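Local coordinates for peroxisomal membrane protein LPX1 (Saccharomyces cerevisiae, PDB 2Y6U) that hydrolyses acyl esters in the peroxisome, with acyl esterase, triacylglycerol lipase and phospholipase A activity, at residues R30-T34 against V95-S100; S47-T51 against L350-H354; K216-N220 against L232-I236. All blocks are in the same frame, centred on the assembly; numbering follows the deposited sequence.

Contact 1. Residues R30-T34 against V95-S100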
# COMPACT_ATOMS: atom_id res chain seq x y z
N ARG A 30 16.66 -6.03 -8.27
CA ARG A 30 15.30 -5.47 -8.34
C ARG A 30 14.52 -6.45 -9.21
O ARG A 30 14.94 -6.79 -10.32
CB ARG A 30 15.27 -4.08 -9.00
CG ARG A 30 15.89 -3.01 -8.18
CD ARG A 30 15.13 -2.73 -6.88
NE ARG A 30 15.76 -1.65 -6.08
CZ ARG A 30 16.64 -1.81 -5.12
NH1 ARG A 30 17.11 -3.02 -4.80
NH2 ARG A 30 17.06 -0.76 -4.46
N LEU A 31 13.39 -6.85 -8.72
CA LEU A 31 12.54 -7.76 -9.45
C LEU A 31 11.63 -7.06 -10.43
O LEU A 31 11.36 -5.85 -10.36
CB LEU A 31 11.70 -8.60 -8.44
CG LEU A 31 12.52 -9.41 -7.40
CD1 LEU A 31 11.46 -10.11 -6.41
CD2 LEU A 31 13.51 -10.42 -8.08
N GLU A 32 11.19 -7.85 -11.39
CA GLU A 32 10.23 -7.42 -12.42
C GLU A 32 9.00 -8.29 -12.33
O GLU A 32 9.02 -9.47 -11.86
CB GLU A 32 10.85 -7.58 -13.81
CG GLU A 32 11.95 -6.51 -14.03
CD GLU A 32 12.72 -6.69 -15.30
OE1 GLU A 32 13.43 -7.68 -15.41
OE2 GLU A 32 12.64 -5.82 -16.16
N LEU A 33 7.97 -7.77 -12.96
CA LEU A 33 6.70 -8.45 -13.18
C LEU A 33 6.31 -8.47 -14.62
O LEU A 33 6.52 -7.48 -15.28
CB LEU A 33 5.58 -7.68 -12.45
CG LEU A 33 5.66 -7.55 -10.91
CD1 LEU A 33 4.91 -6.26 -10.41
CD2 LEU A 33 5.17 -8.92 -10.42
N THR A 34 5.85 -9.61 -15.11
CA THR A 34 5.28 -9.73 -16.49
C THR A 34 3.82 -10.07 -16.35
O THR A 34 3.45 -10.89 -15.48
CB THR A 34 5.96 -10.85 -17.30
OG1 THR A 34 7.33 -10.51 -17.44
CG2 THR A 34 5.32 -10.99 -18.68
N VAL A 95 6.10 -12.70 -8.93
CA VAL A 95 7.52 -12.57 -9.26
C VAL A 95 8.24 -13.89 -9.42
O VAL A 95 9.16 -13.98 -10.22
CB VAL A 95 8.32 -11.70 -8.22
CG1 VAL A 95 7.95 -10.18 -8.31
CG2 VAL A 95 8.20 -12.28 -6.81
N ASN A 96 7.82 -14.91 -8.65
CA ASN A 96 8.46 -16.18 -8.71
C ASN A 96 7.72 -17.30 -9.45
O ASN A 96 7.96 -18.46 -9.22
CB ASN A 96 8.82 -16.59 -7.24
CG ASN A 96 7.62 -16.82 -6.39
OD1 ASN A 96 6.54 -16.36 -6.73
ND2 ASN A 96 7.79 -17.59 -5.31
N HIS A 97 6.79 -16.89 -10.31
CA HIS A 97 5.97 -17.76 -11.14
C HIS A 97 6.06 -17.39 -12.65
O HIS A 97 6.24 -16.24 -12.98
CB HIS A 97 4.49 -17.72 -10.71
CG HIS A 97 4.23 -18.36 -9.37
ND1 HIS A 97 4.60 -17.75 -8.18
CD2 HIS A 97 3.56 -19.49 -9.03
CE1 HIS A 97 4.28 -18.56 -7.18
NE2 HIS A 97 3.57 -19.57 -7.65
N GLY A 98 5.83 -18.36 -13.53
CA GLY A 98 5.52 -18.05 -14.95
C GLY A 98 6.61 -17.20 -15.58
O GLY A 98 7.80 -17.46 -15.39
N ASP A 99 6.18 -16.21 -16.35
CA ASP A 99 7.10 -15.41 -17.17
C ASP A 99 7.83 -14.46 -16.27
O ASP A 99 8.96 -14.04 -16.61
CB ASP A 99 6.35 -14.69 -18.29
CG ASP A 99 5.89 -15.66 -19.40
OD1 ASP A 99 6.58 -16.65 -19.70
OD2 ASP A 99 4.83 -15.39 -19.98
N SER A 100 7.25 -14.15 -15.10
CA SER A 100 7.93 -13.27 -14.19
C SER A 100 9.15 -13.97 -13.61
O SER A 100 10.23 -13.39 -13.59
CB SER A 100 7.02 -12.85 -13.05
OG SER A 100 5.98 -12.01 -13.56

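Contact 2. Residues S47-T51 against L350-H354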
# COMPACT_ATOMS: atom_id res chain seq x y z
N SER A 47 -22.23 2.53 -25.24
CA SER A 47 -22.91 3.82 -25.12
C SER A 47 -22.08 4.65 -24.14
O SER A 47 -21.08 4.16 -23.58
CB SER A 47 -24.35 3.66 -24.63
OG SER A 47 -24.43 2.98 -23.40
N ARG A 48 -22.47 5.91 -23.95
CA ARG A 48 -21.78 6.80 -23.00
C ARG A 48 -21.92 6.26 -21.57
O ARG A 48 -20.94 6.26 -20.81
CB ARG A 48 -22.34 8.23 -23.05
CG ARG A 48 -22.11 9.00 -24.36
CD ARG A 48 -22.82 10.36 -24.33
NE ARG A 48 -23.18 10.87 -25.67
CZ ARG A 48 -23.78 12.04 -25.88
NH1 ARG A 48 -24.10 12.82 -24.85
NH2 ARG A 48 -24.09 12.44 -27.12
N THR A 49 -23.15 5.80 -21.24
CA THR A 49 -23.52 5.29 -19.90
C THR A 49 -23.07 3.83 -19.56
O THR A 49 -23.43 3.31 -18.49
CB THR A 49 -25.09 5.34 -19.66
OG1 THR A 49 -25.72 4.29 -20.40
CG2 THR A 49 -25.69 6.71 -20.03
N ALA A 50 -22.34 3.17 -20.46
CA ALA A 50 -22.00 1.76 -20.29
C ALA A 50 -20.87 1.63 -19.27
O ALA A 50 -19.83 2.27 -19.36
CB ALA A 50 -21.63 1.14 -21.58
N THR A 51 -21.09 0.77 -18.28
CA THR A 51 -20.04 0.49 -17.29
C THR A 51 -18.99 -0.37 -17.91
O THR A 51 -19.26 -1.40 -18.52
CB THR A 51 -20.64 -0.22 -16.07
OG1 THR A 51 -21.69 0.58 -15.57
CG2 THR A 51 -19.67 -0.41 -14.97
N LEU A 350 -25.63 4.02 -9.91
CA LEU A 350 -25.19 4.85 -11.04
C LEU A 350 -24.14 5.86 -10.50
O LEU A 350 -24.38 6.41 -9.43
CB LEU A 350 -26.38 5.56 -11.72
CG LEU A 350 -27.59 4.75 -12.23
CD1 LEU A 350 -28.20 5.45 -13.45
CD2 LEU A 350 -27.28 3.27 -12.58
N GLN A 351 -22.98 6.12 -11.14
CA GLN A 351 -22.55 5.73 -12.50
C GLN A 351 -22.72 6.96 -13.42
O GLN A 351 -23.52 6.94 -14.36
CB GLN A 351 -23.23 4.45 -13.04
CG GLN A 351 -22.83 3.99 -14.43
CD GLN A 351 -23.96 4.17 -15.45
OE1 GLN A 351 -25.06 3.60 -15.29
NE2 GLN A 351 -23.71 4.96 -16.50
N SER A 352 -21.97 8.03 -13.11
CA SER A 352 -21.87 9.20 -14.00
C SER A 352 -20.70 8.99 -14.98
O SER A 352 -19.60 8.65 -14.54
CB SER A 352 -21.65 10.49 -13.18
OG SER A 352 -21.45 11.61 -14.03
N SER A 353 -20.95 9.20 -16.28
CA SER A 353 -19.96 8.88 -17.33
C SER A 353 -19.46 10.07 -18.18
O SER A 353 -18.67 9.86 -19.12
CB SER A 353 -20.49 7.76 -18.24
OG SER A 353 -21.74 8.09 -18.83
N HIS A 354 -19.88 11.30 -17.87
CA HIS A 354 -19.36 12.49 -18.57
C HIS A 354 -18.02 12.95 -17.94
O HIS A 354 -17.86 12.94 -16.71
CB HIS A 354 -20.44 13.62 -18.67
CG HIS A 354 -20.48 14.58 -17.51
ND1 HIS A 354 -20.05 15.89 -17.61
CD2 HIS A 354 -20.95 14.43 -16.25
CE1 HIS A 354 -20.23 16.49 -16.45
NE2 HIS A 354 -20.77 15.63 -15.61

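Contact 3. Residues K216-N220 against L232-I236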
# COMPACT_ATOMS: atom_id res chain seq x y z
N LYS A 216 5.01 -36.80 -19.77
CA LYS A 216 4.58 -37.93 -18.92
C LYS A 216 4.38 -37.48 -17.46
O LYS A 216 3.35 -37.75 -16.84
CB LYS A 216 5.59 -39.07 -18.96
CG LYS A 216 5.32 -40.29 -18.01
CD LYS A 216 6.33 -41.43 -18.31
CE LYS A 216 6.01 -42.69 -17.51
NZ LYS A 216 6.95 -43.79 -17.81
N TYR A 217 5.40 -36.85 -16.90
CA TYR A 217 5.22 -36.24 -15.59
C TYR A 217 4.04 -35.24 -15.53
O TYR A 217 3.20 -35.31 -14.62
CB TYR A 217 6.54 -35.61 -15.10
CG TYR A 217 6.36 -34.92 -13.80
CD1 TYR A 217 6.42 -35.61 -12.60
CD2 TYR A 217 6.08 -33.56 -13.77
CE1 TYR A 217 6.22 -34.94 -11.38
CE2 TYR A 217 5.90 -32.90 -12.60
CZ TYR A 217 5.97 -33.59 -11.40
OH TYR A 217 5.74 -32.84 -10.27
N MET A 218 3.94 -34.31 -16.47
CA MET A 218 2.87 -33.29 -16.35
C MET A 218 1.50 -34.01 -16.29
O MET A 218 0.68 -33.68 -15.46
CB MET A 218 2.93 -32.24 -17.46
CG MET A 218 4.17 -31.42 -17.40
SD MET A 218 4.28 -30.44 -15.82
CE MET A 218 3.09 -29.14 -16.25
N ARG A 219 1.31 -35.04 -17.12
CA ARG A 219 -0.01 -35.70 -17.24
C ARG A 219 -0.25 -36.77 -16.16
O ARG A 219 -1.40 -37.15 -15.92
CB ARG A 219 -0.19 -36.31 -18.64
CG ARG A 219 -0.24 -35.29 -19.75
CD ARG A 219 -0.51 -35.90 -21.13
NE ARG A 219 -0.49 -34.81 -22.11
CZ ARG A 219 -1.46 -33.91 -22.29
NH1 ARG A 219 -2.59 -33.94 -21.61
NH2 ARG A 219 -1.33 -32.98 -23.23
N ASN A 220 0.82 -37.23 -15.49
CA ASN A 220 0.70 -38.31 -14.47
C ASN A 220 1.19 -38.03 -13.06
O ASN A 220 0.78 -38.75 -12.13
CB ASN A 220 1.43 -39.56 -14.94
CG ASN A 220 0.86 -40.12 -16.16
OD1 ASN A 220 -0.11 -40.87 -16.10
ND2 ASN A 220 1.48 -39.83 -17.30
N LEU A 232 -4.79 -28.12 -18.95
CA LEU A 232 -3.58 -28.94 -18.85
C LEU A 232 -2.66 -28.76 -20.06
O LEU A 232 -1.44 -28.52 -19.90
CB LEU A 232 -4.00 -30.40 -18.66
CG LEU A 232 -2.88 -31.41 -18.49
CD1 LEU A 232 -1.95 -30.94 -17.35
CD2 LEU A 232 -3.55 -32.83 -18.22
N GLN A 233 -3.22 -28.78 -21.26
CA GLN A 233 -2.45 -28.57 -22.48
C GLN A 233 -1.86 -27.15 -22.41
O GLN A 233 -0.71 -26.98 -22.74
CB GLN A 233 -3.29 -28.72 -23.75
CG GLN A 233 -2.46 -28.68 -25.07
CD GLN A 233 -1.47 -29.81 -25.13
OE1 GLN A 233 -1.87 -30.97 -25.07
NE2 GLN A 233 -0.18 -29.50 -25.30
N ASN A 234 -2.65 -26.14 -22.04
CA ASN A 234 -2.10 -24.77 -21.90
C ASN A 234 -0.96 -24.68 -20.88
O ASN A 234 0.04 -24.00 -21.12
CB ASN A 234 -3.15 -23.81 -21.46
CG ASN A 234 -4.18 -23.59 -22.49
OD1 ASN A 234 -3.96 -23.91 -23.71
ND2 ASN A 234 -5.34 -23.05 -22.04
N ILE A 235 -1.13 -25.40 -19.74
CA ILE A 235 -0.09 -25.46 -18.71
C ILE A 235 1.18 -26.09 -19.29
O ILE A 235 2.28 -25.57 -19.12
CB ILE A 235 -0.56 -26.21 -17.44
CG1 ILE A 235 -1.58 -25.36 -16.67
CG2 ILE A 235 0.64 -26.56 -16.56
CD1 ILE A 235 -2.41 -26.15 -15.58
N ILE A 236 1.01 -27.21 -19.97
CA ILE A 236 2.14 -27.93 -20.54
C ILE A 236 2.92 -27.07 -21.51
O ILE A 236 4.16 -26.99 -21.44
CB ILE A 236 1.67 -29.27 -21.19
CG1 ILE A 236 1.25 -30.26 -20.08
CG2 ILE A 236 2.77 -29.84 -22.13
CD1 ILE A 236 0.29 -31.49 -20.57

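Contact 1. Residues R30-T34 against V95-S100
Ser100 OG is held by two backbone groups: it accepts the backbone N-H of Thr34, with Thr34 N 2.9 Å from Ser100 OG, and it donates to the backbone oxygen of Asp93. The first bond is almost perfectly straight at 176°, and the two together fix the rotation of the buried hydroxyl. Beside it, Thr34 lays its methyl against the stem of the aspartate, CG2 lying 3.9 Å from Asp99 CB. With OG1 beside the backbone N (chi1 -62°), CG2 lies anti to that N and faces Asp99, while OG1 is hydrogen-bonded to Thr12 OG1. The carboxylate of Asp99 is held by salt bridges to Lys65 and Lys256. Farther along, Val95 shares its two methyls between Leu31 and Leu33. CG1 meets Leu33 CD2 at 3.7 Å, whereas CG2 meets Leu31 CD1 at 3.9 Å, the latter side chains crossing at about a right angle. Glu32 turns its carboxylate to Arg103 and Arg107, while Asn104 ND2 joins the backbone oxygens of Glu32 and Val95. The segment 95-100, led in by Asp93, resembles the Asp-x-x-Gly-His-Gly-x-Ser pattern, with Asn96 in place of the first glycine, that many alpha/beta hydrolases carry in the turn from a central strand into the following helix.

Contact 2. Residues S47-T51 against L350-H354
Ser353 reaches across to the type I beta turn formed by Ser47 to Ala50 and makes there the one hydrogen bond between the two segments. Its hydroxyl gives a weak bond to the backbone oxygen of Arg48, Ser353 OG lying 2.8 Å from Arg48 O. The torsion of Ser353 (chi1 56°) tucks OG between its own backbone N and carbonyl carbon. Since Ser353 CB is itself only 3.0 Å from Arg48 O, the oxygen is met side-on to the CB-OG bond, which agrees with the weakness of the hydrogen bond. Next to this, Gln351 turns its side chain toward Thr49. The amide nitrogen is modelled 2.6 Å from the backbone oxygen, NE2 to Thr49 O, but the oxygen stands above the amide and not ahead of an N-H, so no hydrogen bond results and the detail is doubtful. The residue follows a cis peptide bond and has a positive phi, an uncommon backbone for a glutamine. In the alpha/beta hydrolase fold this is the end of the sheet where the parallel strands begin, away from the catalytic end: 47-51 runs into strand 51-58, Asn83 touches Thr49 and Ala50 just before strand 84-92, and Pro136, ahead of strand 137-144, packs on Ser353. The contact thins out toward both ends of 47-51. At one margin Thr51 OG1 merely passes Gln351 CG at 3.8 Å, the two side chains lying aslant. At the other, Arg48 brings its CB to 4.3 Å from Ser353 OG, then extends its solvent-exposed chain so that the guanidinium leads away from 350-354.

Contact 3. Residues K216-N220 against L232-I236
Arg219 runs extended from CG to NE (chi2 -176°), carrying its guanidinium across to the opposite helix, where Gln233, bent at its second torsion (chi2 62°), swings its amide back to meet it. Ile236 CD1 sits over the centre of one guanidinium face, 3.4 Å from Arg219 CZ. At the edge the polar contact is poor: Arg219 NH2 is 2.8 Å from Gln233 OE1, but the bond is weak, bent to 117°. The amide's other end, NE2, is held by Asp237. Leu232 CD2 adds a 3.7 Å contact to Arg219 NH1. An alanine in place of Arg219 would remove the guanidinium, and is likely to uncover Ile236 CD1 and deprive Gln233 OE1 of this weak partner. Met218 curls so that its CE meets Ile235 CG2 at 3.6 Å, while its side chain and that of Ile236 run past each other in opposite directions, Met218 CB 3.7 Å from Ile236 CG1. The two segments run roughly antiparallel, their axes 10.7 Å apart. Helices 211-220 and 229-239 belong to the insertion between strands 164-168 and 286-292, where this family commonly carries its cap. Ile235 leans on Val66 in the loop following strand 51-58, and Phe224, between the helices, packs on Leu232.

The three contacts lie in separate places of one alpha/beta hydrolase subunit. In sequence, 47-51 falls between the halves of contact 1, and 350-354 comes last, so that contact 2 encloses contact 3. Contacts 1 and 3 are neighbours, centres 22 Å apart and nearest atoms about 9 Å apart, linked by the loop after strand 51-58: Lys65 reaches contact 1 and Val66 contact 3. Contact 2 lies 36 Å from contact 1 and 44 Å from contact 3, centre to centre, where that same strand begins. It touches the connection leading to helix 360-378, the extended C-terminal helix, which takes part in dimer contacts though dimerization does not depend on it.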